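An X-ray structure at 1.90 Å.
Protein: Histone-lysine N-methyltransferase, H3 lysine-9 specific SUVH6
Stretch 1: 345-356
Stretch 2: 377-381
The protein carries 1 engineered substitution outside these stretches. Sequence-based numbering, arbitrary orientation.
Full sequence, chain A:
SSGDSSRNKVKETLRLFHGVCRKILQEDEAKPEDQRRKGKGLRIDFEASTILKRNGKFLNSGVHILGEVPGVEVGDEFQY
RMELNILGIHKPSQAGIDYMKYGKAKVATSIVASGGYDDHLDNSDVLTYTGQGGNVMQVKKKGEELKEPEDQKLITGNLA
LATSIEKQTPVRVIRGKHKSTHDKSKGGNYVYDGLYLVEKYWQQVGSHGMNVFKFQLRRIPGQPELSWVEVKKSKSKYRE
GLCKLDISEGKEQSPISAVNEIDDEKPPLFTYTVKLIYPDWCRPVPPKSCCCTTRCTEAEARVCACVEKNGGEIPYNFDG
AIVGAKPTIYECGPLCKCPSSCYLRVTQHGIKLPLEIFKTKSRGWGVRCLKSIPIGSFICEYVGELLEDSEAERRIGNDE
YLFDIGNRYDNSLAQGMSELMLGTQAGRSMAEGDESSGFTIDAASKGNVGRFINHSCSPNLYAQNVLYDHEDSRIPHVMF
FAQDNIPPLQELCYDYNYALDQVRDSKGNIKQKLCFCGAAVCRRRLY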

# COMPACT_ATOMS: atom_id res chain seq x y z
N ARG A 345 -17.20 7.77 7.40
CA ARG A 345 -17.53 7.99 5.99
C ARG A 345 -16.24 8.02 5.19
O ARG A 345 -15.52 9.02 5.18
N VAL A 346 -15.93 6.91 4.53
CA VAL A 346 -14.68 6.80 3.79
C VAL A 346 -14.91 6.31 2.36
O VAL A 346 -14.81 7.10 1.42
N THR A 347 -15.24 5.03 2.20
CA THR A 347 -15.37 4.45 0.86
C THR A 347 -16.55 5.05 0.09
O THR A 347 -16.56 5.04 -1.15
N GLN A 348 -17.53 5.59 0.80
CA GLN A 348 -18.71 6.13 0.12
C GLN A 348 -18.36 7.40 -0.67
O GLN A 348 -19.12 7.82 -1.54
N HIS A 349 -17.21 7.99 -0.37
CA HIS A 349 -16.78 9.21 -1.04
C HIS A 349 -16.10 8.94 -2.39
O HIS A 349 -15.73 9.87 -3.11
N GLY A 350 -15.94 7.67 -2.73
CA GLY A 350 -15.43 7.29 -4.03
C GLY A 350 -13.92 7.42 -4.20
O GLY A 350 -13.19 7.63 -3.24
N ILE A 351 -13.47 7.30 -5.45
CA ILE A 351 -12.05 7.27 -5.77
C ILE A 351 -11.36 8.61 -5.47
O ILE A 351 -11.87 9.66 -5.84
N LYS A 352 -10.22 8.55 -4.78
CA LYS A 352 -9.44 9.75 -4.49
C LYS A 352 -8.06 9.69 -5.14
O LYS A 352 -7.41 10.71 -5.35
N LEU A 353 -7.61 8.48 -5.46
CA LEU A 353 -6.28 8.26 -6.03
C LEU A 353 -6.28 8.38 -7.55
O LEU A 353 -7.27 8.06 -8.21
N PRO A 354 -5.14 8.82 -8.13
CA PRO A 354 -5.01 8.89 -9.59
C PRO A 354 -4.71 7.51 -10.20
O PRO A 354 -3.55 7.09 -10.24
N LEU A 355 -5.75 6.83 -10.65
CA LEU A 355 -5.59 5.50 -11.23
C LEU A 355 -5.43 5.55 -12.74
O LEU A 355 -5.88 6.50 -13.40
N GLU A 356 -4.78 4.53 -13.28
CA GLU A 356 -4.73 4.32 -14.73
C GLU A 356 -4.67 2.83 -15.03
O GLU A 356 -4.23 2.04 -14.19
N SER A 377 -5.26 2.52 2.61
CA SER A 377 -6.04 3.43 1.76
C SER A 377 -7.11 2.71 0.96
O SER A 377 -6.89 1.60 0.47
N PHE A 378 -8.27 3.35 0.82
CA PHE A 378 -9.30 2.92 -0.11
C PHE A 378 -8.84 3.14 -1.55
O PHE A 378 -8.29 4.19 -1.88
N ILE A 379 -9.06 2.14 -2.40
CA ILE A 379 -8.67 2.23 -3.81
C ILE A 379 -9.88 2.56 -4.67
O ILE A 379 -9.99 3.65 -5.22
N CYS A 380 -10.78 1.60 -4.79
CA CYS A 380 -11.98 1.73 -5.60
C CYS A 380 -12.95 0.63 -5.24
O CYS A 380 -12.61 -0.29 -4.50
N GLU A 381 -14.16 0.73 -5.77
CA GLU A 381 -15.18 -0.31 -5.64
C GLU A 381 -15.11 -1.26 -6.82
O GLU A 381 -14.64 -0.89 -7.89

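What forms the apolar centre of the contact? Phe378, in the t rotamer, points toward stretch 1 and has the largest covered area of any residue here. Thr347 (p) lies over one face of its ring, with CB 4.0 Å from the centroid of the Phe378 ring in a CH-pi contact, and Thr347 CG2 comes 3.5 Å from Phe378 CD1. At the ring edge, Gly350 O approaches Phe378 CE2 to 3.4 Å. The positive phi of Gly350 suits glycine, which has no side chain to place.

How does packing continue along the strand? Leu353 and Leu355, both m,t, point toward stretch 2. Leu353 CD1 meets Ile379 CD1 at 3.9 Å, the isoleucine being m,m, while Leu355 CD1 reaches Ile379 CG2 at 4.3 Å and Cys380 CB at 4.4 Å. Ile351 (m,t) leaves sideways, yet its CG1 lies 4.0 Å from Cys380 CB.

What joins the polar backbones? No direct hydrogen bond crosses; a water bridges them: it accepts from Lys352 N (2.8 Å to the water O) and donates to Ile379 O (2.7 Å) and Phe378 O (3.3 Å).

Which side chains stay outside? Gln348 points away, and its OE1 accepts a hydrogen bond from Arg345 NH1 at 3.0 Å, within stretch 1. The end of Lys352 also leads away.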

# COMPACT_ATOMS: atom_id res chain seq x y z
CB ARG A 345 -18.32 9.29 5.80
CG ARG A 345 -19.67 9.32 6.48
CD ARG A 345 -20.38 10.63 6.15
NE ARG A 345 -21.57 10.87 6.95
CZ ARG A 345 -22.79 10.49 6.60
NH1 ARG A 345 -22.96 9.82 5.47
NH2 ARG A 345 -23.83 10.76 7.38
CB VAL A 346 -13.68 5.85 4.51
CG1 VAL A 346 -12.40 5.71 3.69
CG2 VAL A 346 -13.37 6.36 5.91
CB THR A 347 -15.51 2.90 0.90
OG1 THR A 347 -16.76 2.53 1.50
CG2 THR A 347 -14.38 2.29 1.68
CB GLN A 348 -19.82 6.43 1.13
CG GLN A 348 -19.46 7.47 2.18
CD GLN A 348 -20.47 7.52 3.31
OE1 GLN A 348 -21.24 8.46 3.43
NE2 GLN A 348 -20.46 6.49 4.16
CB HIS A 349 -15.84 10.01 -0.13
CG HIS A 349 -16.53 10.62 1.04
ND1 HIS A 349 -17.80 11.16 0.97
CD2 HIS A 349 -16.13 10.79 2.33
CE1 HIS A 349 -18.15 11.62 2.15
NE2 HIS A 349 -17.15 11.41 3.00
CB ILE A 351 -11.83 6.91 -7.25
CG1 ILE A 351 -12.43 5.53 -7.55
CG2 ILE A 351 -10.35 6.93 -7.61
CD1 ILE A 351 -12.42 5.16 -9.01
CB LYS A 352 -9.29 9.95 -2.98
CG LYS A 352 -10.58 10.26 -2.23
CD LYS A 352 -11.28 11.47 -2.82
CE LYS A 352 -12.67 11.64 -2.24
NZ LYS A 352 -13.37 12.82 -2.82
CB LEU A 353 -5.75 6.89 -5.62
CG LEU A 353 -5.56 6.68 -4.12
CD1 LEU A 353 -5.35 5.19 -3.81
CD2 LEU A 353 -4.39 7.51 -3.65
CB PRO A 354 -3.84 9.85 -9.79
CG PRO A 354 -3.01 9.69 -8.56
CD PRO A 354 -3.97 9.37 -7.43
CB LEU A 355 -6.78 4.60 -10.87
CG LEU A 355 -7.12 4.47 -9.39
CD1 LEU A 355 -8.31 3.56 -9.20
CD2 LEU A 355 -5.91 3.95 -8.61
CB GLU A 356 -3.53 5.05 -15.34
CG GLU A 356 -2.20 4.33 -15.23
CD GLU A 356 -1.05 5.11 -15.86
OE1 GLU A 356 -1.28 6.25 -16.32
OE2 GLU A 356 0.08 4.57 -15.90
CB SER A 377 -5.13 4.19 0.78
OG SER A 377 -4.18 4.97 1.47
CB PHE A 378 -10.61 3.67 0.16
CG PHE A 378 -11.67 3.44 -0.89
CD1 PHE A 378 -12.20 2.18 -1.10
CD2 PHE A 378 -12.16 4.50 -1.64
CE1 PHE A 378 -13.18 1.97 -2.05
CE2 PHE A 378 -13.14 4.31 -2.60
CZ PHE A 378 -13.66 3.04 -2.80
CB ILE A 379 -8.05 0.90 -4.32
CG1 ILE A 379 -6.95 0.40 -3.38
CG2 ILE A 379 -7.56 1.08 -5.77
CD1 ILE A 379 -5.82 1.40 -3.14
CB CYS A 380 -11.64 1.66 -7.10
SG CYS A 380 -11.03 0.04 -7.63
CB GLU A 381 -16.58 0.32 -5.54
CG GLU A 381 -17.72 -0.66 -5.30
CD GLU A 381 -19.02 0.03 -4.92
OE1 GLU A 381 -19.06 1.28 -4.91
OE2 GLU A 381 -20.01 -0.68 -4.63
O HOH W 1 -9.03 6.08 -4.42